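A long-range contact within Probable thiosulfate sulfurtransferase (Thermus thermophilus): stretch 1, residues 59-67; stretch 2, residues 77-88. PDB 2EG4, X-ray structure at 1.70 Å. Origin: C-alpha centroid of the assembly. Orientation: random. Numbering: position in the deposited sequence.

Stretch 1 59-67: GLRSPVVLY
Stretch 2, residues 77-88: RTAFFLGLGGLE

A cis peptide bond precedes Pro63, at the point where this helix-strand pair is tied together by polar bonds. The example illustrates a common principle: apolar side chains fill the space between a helix and a strand, while a few directional bonds at one end fix the register. Helix 77-84 and strand 64-67 run nearly antiparallel, at 167°, with axes 9.4 Å apart at closest approach, leaving room for one layer of side chains.

The strand alternates. Val64 (chi1 t) and Leu66 (chi1 m, chi2 94°) point toward the helix, whereas Val65 points away. Leu66 CA lies 6.6 Å from Ala79 CA, close enough for Leu66 CD1 to reach Ala79 CB at 3.8 Å; Leu66 CD2 sits 3.8 Å from Thr78 CG2. One turn on, Leu82 (chi1 -92°, chi2 p) offers a shared methyl: its CD2 is 3.9 Å from both Leu66 CD2 and Val64 CG1, and 4.0 Å from Leu60 CD1.

After the helix, Gly86 adopts phi/psi 96/3 in a Schellman motif, with Gly86 N bonded to Gly83 O (2.9 Å) and Leu87 N to Leu82 O (3.2 Å). A CB here would jam against the preceding carbonyl oxygen, so the turn calls for glycine. The chain then extends, and Leu87 (m, t) points toward stretch 1, placing CD1 3.9 Å from Val64 CG2 and 4.2 Å from Leu60 CB (Leu60 is also m, t).

Glu88 supplies the polar clamp through its backbone. Its N donates to Ser62 OG (2.8 Å, 168°; Ser62 chi1 m), and its O accepts from Val64 N (2.8 Å, 169°). Pro63 has no amide hydrogen, but Pro63 CA makes a CA-H...O contact with Glu88 O at 3.5 Å. A water 2.5 Å from Ser62 OG donates to Gly86 O at 2.9 Å, bridging the two stretches.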

# COMPACT_ATOMS: atom_id res chain seq x y z
N GLY A 59 -10.56 -10.18 13.37
CA GLY A 59 -9.94 -11.41 13.84
C GLY A 59 -8.68 -11.73 13.07
O GLY A 59 -8.41 -12.89 12.73
N LEU A 60 -7.89 -10.69 12.78
CA LEU A 60 -6.65 -10.84 12.05
C LEU A 60 -5.50 -11.22 12.97
O LEU A 60 -5.49 -10.87 14.16
CB LEU A 60 -6.30 -9.54 11.33
CG LEU A 60 -7.29 -8.97 10.32
CD1 LEU A 60 -6.66 -7.78 9.60
CD2 LEU A 60 -7.65 -10.06 9.31
N ARG A 61 -4.55 -11.94 12.40
CA ARG A 61 -3.36 -12.41 13.09
C ARG A 61 -2.43 -12.95 12.01
O ARG A 61 -2.90 -13.41 10.97
CB ARG A 61 -3.72 -13.53 14.06
CG ARG A 61 -4.50 -14.65 13.39
CD ARG A 61 -4.59 -15.88 14.26
NE ARG A 61 -5.26 -16.98 13.56
CZ ARG A 61 -4.83 -17.52 12.43
NH1 ARG A 61 -3.71 -17.07 11.86
NH2 ARG A 61 -5.51 -18.50 11.86
N SER A 62 -1.12 -12.89 12.24
CA SER A 62 -0.17 -13.41 11.26
C SER A 62 -0.28 -14.92 11.14
O SER A 62 -0.47 -15.62 12.14
CB SER A 62 1.26 -13.05 11.64
OG SER A 62 1.46 -11.66 11.66
N PRO A 63 -0.13 -15.45 9.92
CA PRO A 63 0.13 -14.71 8.68
C PRO A 63 -1.19 -14.37 8.01
O PRO A 63 -2.19 -15.06 8.19
CB PRO A 63 0.94 -15.70 7.86
CG PRO A 63 0.22 -16.99 8.17
CD PRO A 63 -0.00 -16.91 9.69
N VAL A 64 -1.19 -13.28 7.24
CA VAL A 64 -2.39 -12.88 6.52
C VAL A 64 -2.09 -12.97 5.03
O VAL A 64 -1.04 -12.52 4.56
CB VAL A 64 -2.82 -11.42 6.86
CG1 VAL A 64 -4.01 -10.99 5.94
CG2 VAL A 64 -3.25 -11.35 8.32
N VAL A 65 -3.00 -13.58 4.29
CA VAL A 65 -2.83 -13.68 2.85
C VAL A 65 -3.91 -12.82 2.22
O VAL A 65 -5.10 -13.09 2.41
CB VAL A 65 -2.99 -15.14 2.33
CG1 VAL A 65 -2.98 -15.14 0.80
CG2 VAL A 65 -1.82 -16.00 2.83
N LEU A 66 -3.51 -11.78 1.49
CA LEU A 66 -4.50 -10.92 0.85
C LEU A 66 -4.60 -11.28 -0.63
O LEU A 66 -3.59 -11.50 -1.30
CB LEU A 66 -4.12 -9.44 0.97
CG LEU A 66 -4.01 -8.88 2.40
CD1 LEU A 66 -2.55 -8.97 2.88
CD2 LEU A 66 -4.48 -7.42 2.41
N TYR A 67 -5.82 -11.34 -1.17
CA TYR A 67 -5.95 -11.69 -2.57
C TYR A 67 -6.91 -10.76 -3.32
O TYR A 67 -7.81 -10.16 -2.74
CB TYR A 67 -6.40 -13.16 -2.72
CG TYR A 67 -7.82 -13.46 -2.26
CD1 TYR A 67 -8.91 -13.31 -3.13
CD2 TYR A 67 -8.07 -13.91 -0.96
CE1 TYR A 67 -10.22 -13.60 -2.71
CE2 TYR A 67 -9.37 -14.21 -0.53
CZ TYR A 67 -10.44 -14.05 -1.41
OH TYR A 67 -11.72 -14.34 -0.98
N ARG A 77 -2.39 -1.39 -1.40
CA ARG A 77 -2.50 -0.38 -0.34
C ARG A 77 -3.07 -1.05 0.91
O ARG A 77 -2.64 -0.77 2.02
CB ARG A 77 -3.39 0.79 -0.74
CG ARG A 77 -3.14 2.02 0.17
CD ARG A 77 -4.17 3.13 -0.10
NE ARG A 77 -3.81 4.41 0.53
CZ ARG A 77 -4.56 5.05 1.43
NH1 ARG A 77 -5.74 4.54 1.82
NH2 ARG A 77 -4.17 6.23 1.89
N THR A 78 -4.00 -1.99 0.72
CA THR A 78 -4.56 -2.68 1.86
C THR A 78 -3.47 -3.55 2.51
O THR A 78 -3.33 -3.53 3.73
CB THR A 78 -5.80 -3.52 1.45
OG1 THR A 78 -6.77 -2.65 0.82
CG2 THR A 78 -6.46 -4.15 2.69
N ALA A 79 -2.69 -4.29 1.71
CA ALA A 79 -1.62 -5.11 2.26
C ALA A 79 -0.59 -4.23 2.97
O ALA A 79 -0.01 -4.63 3.98
CB ALA A 79 -0.94 -5.93 1.16
N PHE A 80 -0.37 -3.05 2.41
CA PHE A 80 0.58 -2.12 3.00
C PHE A 80 0.14 -1.73 4.41
O PHE A 80 0.95 -1.73 5.33
CB PHE A 80 0.73 -0.87 2.15
CG PHE A 80 1.76 0.08 2.69
CD1 PHE A 80 3.12 -0.24 2.63
CD2 PHE A 80 1.37 1.24 3.36
CE1 PHE A 80 4.07 0.58 3.24
CE2 PHE A 80 2.33 2.07 3.96
CZ PHE A 80 3.67 1.73 3.90
N PHE A 81 -1.13 -1.42 4.58
CA PHE A 81 -1.60 -1.07 5.93
C PHE A 81 -1.46 -2.26 6.89
O PHE A 81 -1.04 -2.09 8.03
CB PHE A 81 -3.08 -0.66 5.89
CG PHE A 81 -3.31 0.77 5.52
CD1 PHE A 81 -2.97 1.79 6.42
CD2 PHE A 81 -3.89 1.11 4.32
CE1 PHE A 81 -3.22 3.13 6.10
CE2 PHE A 81 -4.16 2.45 3.98
CZ PHE A 81 -3.82 3.47 4.88
N LEU A 82 -1.85 -3.46 6.46
CA LEU A 82 -1.76 -4.59 7.37
C LEU A 82 -0.31 -4.89 7.76
O LEU A 82 -0.03 -5.17 8.93
CB LEU A 82 -2.45 -5.83 6.76
CG LEU A 82 -3.94 -6.00 7.13
CD1 LEU A 82 -4.68 -4.70 6.98
CD2 LEU A 82 -4.60 -7.10 6.28
N GLY A 83 0.61 -4.80 6.80
CA GLY A 83 2.01 -5.05 7.09
C GLY A 83 2.58 -3.93 7.96
O GLY A 83 3.43 -4.14 8.83
N LEU A 84 2.12 -2.72 7.71
CA LEU A 84 2.55 -1.54 8.48
C LEU A 84 2.14 -1.67 9.95
O LEU A 84 2.78 -1.11 10.85
CB LEU A 84 1.95 -0.28 7.86
CG LEU A 84 2.23 1.05 8.58
CD1 LEU A 84 3.73 1.37 8.58
CD2 LEU A 84 1.46 2.15 7.87
N GLY A 85 1.06 -2.41 10.19
CA GLY A 85 0.59 -2.64 11.55
C GLY A 85 1.33 -3.79 12.20
O GLY A 85 0.98 -4.19 13.32
N GLY A 86 2.31 -4.36 11.49
CA GLY A 86 3.11 -5.45 12.05
C GLY A 86 2.71 -6.88 11.72
O GLY A 86 3.30 -7.82 12.25
N LEU A 87 1.70 -7.06 10.88
CA LEU A 87 1.30 -8.42 10.51
C LEU A 87 2.20 -8.94 9.40
O LEU A 87 2.71 -8.17 8.60
CB LEU A 87 -0.13 -8.43 10.01
CG LEU A 87 -1.23 -8.16 11.03
CD1 LEU A 87 -2.56 -8.02 10.30
CD2 LEU A 87 -1.27 -9.30 12.03
N GLU A 88 2.40 -10.26 9.37
CA GLU A 88 3.17 -10.89 8.31
C GLU A 88 2.16 -11.04 7.17
O GLU A 88 1.14 -11.67 7.35
CB GLU A 88 3.69 -12.25 8.78
CG GLU A 88 4.72 -12.14 9.90
CD GLU A 88 5.86 -11.19 9.55
OE1 GLU A 88 6.49 -11.39 8.48
OE2 GLU A 88 6.13 -10.24 10.33
O HOH W 1 2.89 -10.47 13.36